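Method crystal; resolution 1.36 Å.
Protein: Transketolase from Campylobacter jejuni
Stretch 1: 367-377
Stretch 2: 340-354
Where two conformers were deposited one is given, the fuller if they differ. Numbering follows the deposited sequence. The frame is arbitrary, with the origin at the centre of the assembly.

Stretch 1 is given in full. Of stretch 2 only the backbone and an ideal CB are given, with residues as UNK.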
# COMPACT_ATOMS: atom_id res chain seq x y z
N PRO A 367 -19.10 -6.46 -9.24
CA PRO A 367 -19.66 -6.49 -10.58
C PRO A 367 -18.60 -6.33 -11.67
O PRO A 367 -18.78 -6.84 -12.77
CB PRO A 367 -20.62 -5.27 -10.58
CG PRO A 367 -21.03 -5.15 -9.16
CD PRO A 367 -19.77 -5.44 -8.40
N SER A 368 -17.55 -5.59 -11.38
CA SER A 368 -16.44 -5.36 -12.34
C SER A 368 -15.40 -6.46 -12.29
O SER A 368 -14.83 -6.80 -13.32
CB SER A 368 -15.75 -4.04 -12.05
OG SER A 368 -16.63 -2.95 -12.21
N ASN A 369 -15.11 -7.01 -11.11
CA ASN A 369 -14.13 -8.10 -10.97
C ASN A 369 -14.72 -9.46 -11.36
O ASN A 369 -13.97 -10.42 -11.49
CB ASN A 369 -13.60 -8.21 -9.55
CG ASN A 369 -12.82 -7.00 -9.04
OD1 ASN A 369 -12.21 -6.22 -9.84
ND2 ASN A 369 -12.77 -6.87 -7.77
N LYS A 370 -16.05 -9.53 -11.50
CA LYS A 370 -16.79 -10.75 -11.83
C LYS A 370 -16.63 -11.85 -10.79
O LYS A 370 -16.56 -13.06 -11.11
CB LYS A 370 -16.43 -11.26 -13.22
CG LYS A 370 -16.64 -10.23 -14.32
CD LYS A 370 -18.06 -9.75 -14.42
CE LYS A 370 -18.26 -8.71 -15.53
NZ LYS A 370 -18.77 -9.38 -16.75
N THR A 371 -16.67 -11.47 -9.51
CA THR A 371 -16.43 -12.39 -8.43
C THR A 371 -17.69 -12.88 -7.72
O THR A 371 -17.59 -13.71 -6.82
CB THR A 371 -15.50 -11.71 -7.37
OG1 THR A 371 -15.99 -10.38 -7.07
CG2 THR A 371 -14.11 -11.60 -7.94
N GLU A 372 -18.88 -12.42 -8.10
CA GLU A 372 -20.08 -12.94 -7.44
C GLU A 372 -20.16 -14.45 -7.58
O GLU A 372 -20.08 -14.99 -8.68
CB GLU A 372 -21.35 -12.29 -8.03
CG GLU A 372 -22.68 -12.71 -7.35
CD GLU A 372 -23.89 -11.98 -7.92
OE1 GLU A 372 -23.75 -11.02 -8.69
OE2 GLU A 372 -25.02 -12.43 -7.62
N LEU A 373 -20.41 -15.10 -6.44
CA LEU A 373 -20.61 -16.52 -6.36
C LEU A 373 -22.13 -16.69 -6.38
O LEU A 373 -22.83 -16.50 -5.37
CB LEU A 373 -19.95 -17.10 -5.11
CG LEU A 373 -18.46 -16.79 -4.98
CD1 LEU A 373 -18.00 -17.23 -3.60
CD2 LEU A 373 -17.63 -17.37 -6.13
N HIS A 374 -22.65 -16.98 -7.56
CA HIS A 374 -24.07 -16.86 -7.84
C HIS A 374 -24.91 -17.83 -7.04
O HIS A 374 -24.64 -19.02 -7.04
CB HIS A 374 -24.32 -17.08 -9.32
CG HIS A 374 -23.68 -16.06 -10.19
ND1 HIS A 374 -24.10 -14.75 -10.23
CD2 HIS A 374 -22.64 -16.16 -11.04
CE1 HIS A 374 -23.33 -14.09 -11.07
NE2 HIS A 374 -22.43 -14.92 -11.57
N SER A 375 -25.93 -17.28 -6.39
CA SER A 375 -26.87 -18.06 -5.55
C SER A 375 -26.21 -18.72 -4.33
O SER A 375 -26.79 -19.62 -3.74
CB SER A 375 -27.62 -19.09 -6.39
OG SER A 375 -28.37 -18.43 -7.39
N MSE A 376 -25.01 -18.25 -3.94
CA MSE A 376 -24.32 -18.83 -2.79
C MSE A 376 -24.39 -17.94 -1.54
O MSE A 376 -23.83 -18.28 -0.50
CB MSE A 376 -22.90 -19.22 -3.17
CG MSE A 376 -22.88 -20.04 -4.46
SE MSE A 376 -21.36 -21.27 -4.66
CE MSE A 376 -21.87 -22.41 -3.20
N GLY A 377 -25.12 -16.83 -1.64
CA GLY A 377 -25.48 -16.02 -0.48
C GLY A 377 -24.37 -15.13 0.03
O GLY A 377 -23.21 -15.22 -0.41
N UNK A 340 -10.55 -12.47 -19.65
CA UNK A 340 -10.17 -13.43 -18.62
C UNK A 340 -10.78 -13.07 -17.26
O UNK A 340 -10.89 -13.94 -16.42
CB UNK A 340 -8.65 -13.50 -18.51
N UNK A 341 -11.30 -11.86 -17.03
CA UNK A 341 -12.10 -11.65 -15.82
C UNK A 341 -13.33 -12.57 -15.84
O UNK A 341 -13.79 -13.01 -14.78
CB UNK A 341 -12.53 -10.19 -15.70
N UNK A 342 -13.92 -12.80 -17.01
CA UNK A 342 -15.12 -13.59 -17.17
C UNK A 342 -14.84 -15.08 -17.08
O UNK A 342 -15.58 -15.79 -16.38
CB UNK A 342 -15.79 -13.26 -18.51
N UNK A 343 -13.80 -15.60 -17.74
CA UNK A 343 -13.43 -16.98 -17.51
C UNK A 343 -13.13 -17.19 -16.04
O UNK A 343 -13.55 -18.18 -15.44
CB UNK A 343 -12.23 -17.37 -18.37
N UNK A 344 -12.42 -16.25 -15.42
CA UNK A 344 -12.06 -16.43 -14.02
C UNK A 344 -13.28 -16.46 -13.13
O UNK A 344 -13.33 -17.29 -12.19
CB UNK A 344 -11.11 -15.32 -13.57
N UNK A 345 -14.26 -15.61 -13.37
CA UNK A 345 -15.46 -15.60 -12.56
C UNK A 345 -16.19 -16.93 -12.65
O UNK A 345 -16.71 -17.44 -11.64
CB UNK A 345 -16.38 -14.46 -12.99
N UNK A 346 -16.24 -17.51 -13.85
CA UNK A 346 -16.85 -18.83 -13.97
C UNK A 346 -16.10 -19.91 -13.20
O UNK A 346 -16.70 -20.77 -12.55
CB UNK A 346 -16.94 -19.23 -15.45
N UNK A 347 -14.78 -19.81 -13.19
CA UNK A 347 -13.96 -20.74 -12.42
C UNK A 347 -14.22 -20.57 -10.92
O UNK A 347 -14.36 -21.55 -10.20
CB UNK A 347 -12.48 -20.53 -12.73
N UNK A 348 -14.29 -19.33 -10.46
CA UNK A 348 -14.56 -19.07 -9.02
C UNK A 348 -15.86 -19.71 -8.60
O UNK A 348 -15.97 -20.31 -7.52
CB UNK A 348 -14.61 -17.57 -8.73
N UNK A 349 -16.86 -19.65 -9.48
CA UNK A 349 -18.14 -20.30 -9.20
C UNK A 349 -18.05 -21.83 -9.15
O UNK A 349 -18.63 -22.43 -8.26
CB UNK A 349 -19.16 -19.89 -10.26
N UNK A 350 -17.29 -22.45 -10.04
CA UNK A 350 -17.08 -23.89 -10.00
C UNK A 350 -16.35 -24.28 -8.72
O UNK A 350 -16.69 -25.26 -8.06
CB UNK A 350 -16.29 -24.36 -11.23
N UNK A 351 -15.34 -23.50 -8.33
CA UNK A 351 -14.59 -23.80 -7.12
C UNK A 351 -15.46 -23.69 -5.89
O UNK A 351 -15.43 -24.59 -5.02
CB UNK A 351 -13.38 -22.87 -6.99
N UNK A 352 -16.28 -22.65 -5.82
CA UNK A 352 -17.16 -22.47 -4.67
C UNK A 352 -18.19 -23.59 -4.60
O UNK A 352 -18.57 -23.97 -3.49
CB UNK A 352 -17.86 -21.11 -4.74
N UNK A 353 -18.66 -24.11 -5.74
CA UNK A 353 -19.62 -25.21 -5.74
C UNK A 353 -18.99 -26.50 -5.28
O UNK A 353 -19.68 -27.33 -4.64
CB UNK A 353 -20.22 -25.40 -7.13
N UNK A 354 -17.72 -26.73 -5.59
CA UNK A 354 -17.02 -27.98 -5.30
C UNK A 354 -16.33 -28.01 -3.95
O UNK A 354 -16.07 -29.09 -3.43
CB UNK A 354 -15.98 -28.25 -6.39

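Stretch 2 is a single helix. In stretch 1, K370 is the first residue after a helix to leave helical phi/psi, with positive phi, and the chain then runs along stretch 2. Helical backbone angles hold throughout 340-354.

Position 340 has nothing of stretch 1 within reach. The contact sets no preference; the residue is T340.

At 341 CA-to-CB points toward stretch 1. The ideal CB lies 4.3 Å from K370 CG, and the carbonyls of S368 and N369 are near. A long side chain with a donor would suit: arginine, lysine or glutamine. It is R341. Its NH1 donates to S368 O at 2.9 Å, near the guanidinium plane, while K370 CE lies over one face. Water 2 links R341 NH1 (2.8 Å) to S368 OG (3.2 Å). Water 1 lies 2.9 Å from R341 O and 2.8 Å from N369 O, between the two backbones, with more acceptors in reach than it has protons.

At 342 the CB points sideways, 5.2 Å from K370 NZ. That positive charge calls for an acid, aspartate or glutamate; asparagine or glutamine could also accept. The residue is D342, and K370 NZ meets D342 OD1 at 2.9 Å in a hydrogen-bonded salt bridge.

Positions 343 and 344 have no atom of stretch 1 near their CB, so many residues would fit. They are S343, whose OG bonds back to T340 O at 3.2 Å, and N344.

Position 345 is the most restricted. An ideal CB would sit 2.3 Å from K370 O, a clash. Only glycine suits this close approach, and the residue is G345. Its CA lies 3.1 Å from K370 O, and the CA atoms of G345 and K370 are 5.1 Å apart.

At 346 CA-to-CB points away, and 347 is out of reach, so many side chains would fit. They are E346 and I347.

At 348 CA-to-CB points toward stretch 1, with L373 CD2 4.0 Å from the CB. An apolar residue fits: leucine, isoleucine, valine or methionine. It is L348. Its CB packs on L373 CD2 at 4.0 Å, and its CD1 reaches T371 CG2 at 3.8 Å.

At 349 the CB points sideways. E372 O offers an acceptor and H374 N a donor, so a side chain carrying both functions is favoured: asparagine, perhaps glutamine. It is N349. Its ND2 donates to E372 O at 2.9 Å, and its OD1 accepts from H374 N at 2.8 Å. The other ND2 hydrogen is used within the helix, where ND2 donates to G345 O at 2.9 Å.

At 350 CA-to-CB points away, and at 351 sideways with nothing near; neither sets a preference. They are V350 and L351.

At 352 the CB points toward stretch 1, already 3.5 Å from M376 SE and 4.0 Å from L373 CD2. A small apolar residue suits. It is A352, whose methyl touches both; residue 376 is selenomethionine.

At 353 the CB points sideways, 4.9 Å from M376 SE. A long side chain with an aliphatic stem would do. It is K353, with CG 4.2 Å from M376 SE.

Position 354 is out of reach, so many side chains would fit. It is N354, whose ND2 donates to V350 O at 2.9 Å.

Stretch 2 (340-354) TRDSNGEILNVLAKN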
# COMPACT_ATOMS: atom_id res chain seq x y z
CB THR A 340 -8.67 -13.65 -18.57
OG1 THR A 340 -8.00 -12.40 -18.46
CG2 THR A 340 -8.20 -14.45 -19.81
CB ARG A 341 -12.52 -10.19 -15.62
CG ARG A 341 -13.42 -9.60 -16.67
CD ARG A 341 -13.84 -8.21 -16.26
NE ARG A 341 -14.54 -7.50 -17.32
CZ ARG A 341 -15.32 -6.43 -17.15
NH1 ARG A 341 -15.65 -5.99 -15.96
NH2 ARG A 341 -15.82 -5.83 -18.24
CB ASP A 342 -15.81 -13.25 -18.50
CG ASP A 342 -16.38 -11.86 -18.52
OD1 ASP A 342 -16.79 -11.34 -17.47
OD2 ASP A 342 -16.48 -11.28 -19.62
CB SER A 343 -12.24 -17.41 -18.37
OG SER A 343 -11.12 -16.56 -18.21
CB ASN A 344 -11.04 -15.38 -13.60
CG ASN A 344 -10.49 -15.66 -12.22
OD1 ASN A 344 -10.93 -15.05 -11.20
ND2 ASN A 344 -9.59 -16.58 -12.16
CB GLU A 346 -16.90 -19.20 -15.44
CG GLU A 346 -17.85 -18.32 -16.22
CD GLU A 346 -19.12 -18.98 -16.53
OE1 GLU A 346 -19.37 -19.14 -17.75
OE2 GLU A 346 -19.83 -19.37 -15.57
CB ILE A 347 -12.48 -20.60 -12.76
CG1 ILE A 347 -12.24 -20.97 -14.23
CG2 ILE A 347 -11.65 -21.48 -11.82
CD1 ILE A 347 -10.88 -20.46 -14.79
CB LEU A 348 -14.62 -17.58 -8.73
CG LEU A 348 -13.32 -16.81 -8.78
CD1 LEU A 348 -13.60 -15.30 -8.68
CD2 LEU A 348 -12.31 -17.30 -7.74
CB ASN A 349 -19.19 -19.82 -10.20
CG ASN A 349 -19.84 -18.53 -9.76
OD1 ASN A 349 -20.86 -18.54 -9.11
ND2 ASN A 349 -19.19 -17.40 -10.05
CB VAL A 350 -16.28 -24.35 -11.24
CG1 VAL A 350 -15.78 -25.78 -11.08
CG2 VAL A 350 -17.15 -24.24 -12.52
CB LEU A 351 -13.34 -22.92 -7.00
CG LEU A 351 -12.29 -23.15 -8.09
CD1 LEU A 351 -11.14 -22.13 -7.97
CD2 LEU A 351 -11.76 -24.54 -8.00
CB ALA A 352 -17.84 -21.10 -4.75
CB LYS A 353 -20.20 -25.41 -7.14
CG LYS A 353 -21.13 -24.31 -7.51
CD LYS A 353 -21.67 -24.48 -8.91
CE LYS A 353 -21.67 -23.15 -9.67
NZ LYS A 353 -20.98 -23.21 -11.03
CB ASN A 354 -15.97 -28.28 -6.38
CG ASN A 354 -16.55 -28.90 -7.65
OD1 ASN A 354 -16.67 -30.12 -7.76
ND2 ASN A 354 -16.92 -28.07 -8.59
O HOH W 1 -12.70 -12.82 -12.11
O HOH W 2 -17.20 -3.70 -15.30
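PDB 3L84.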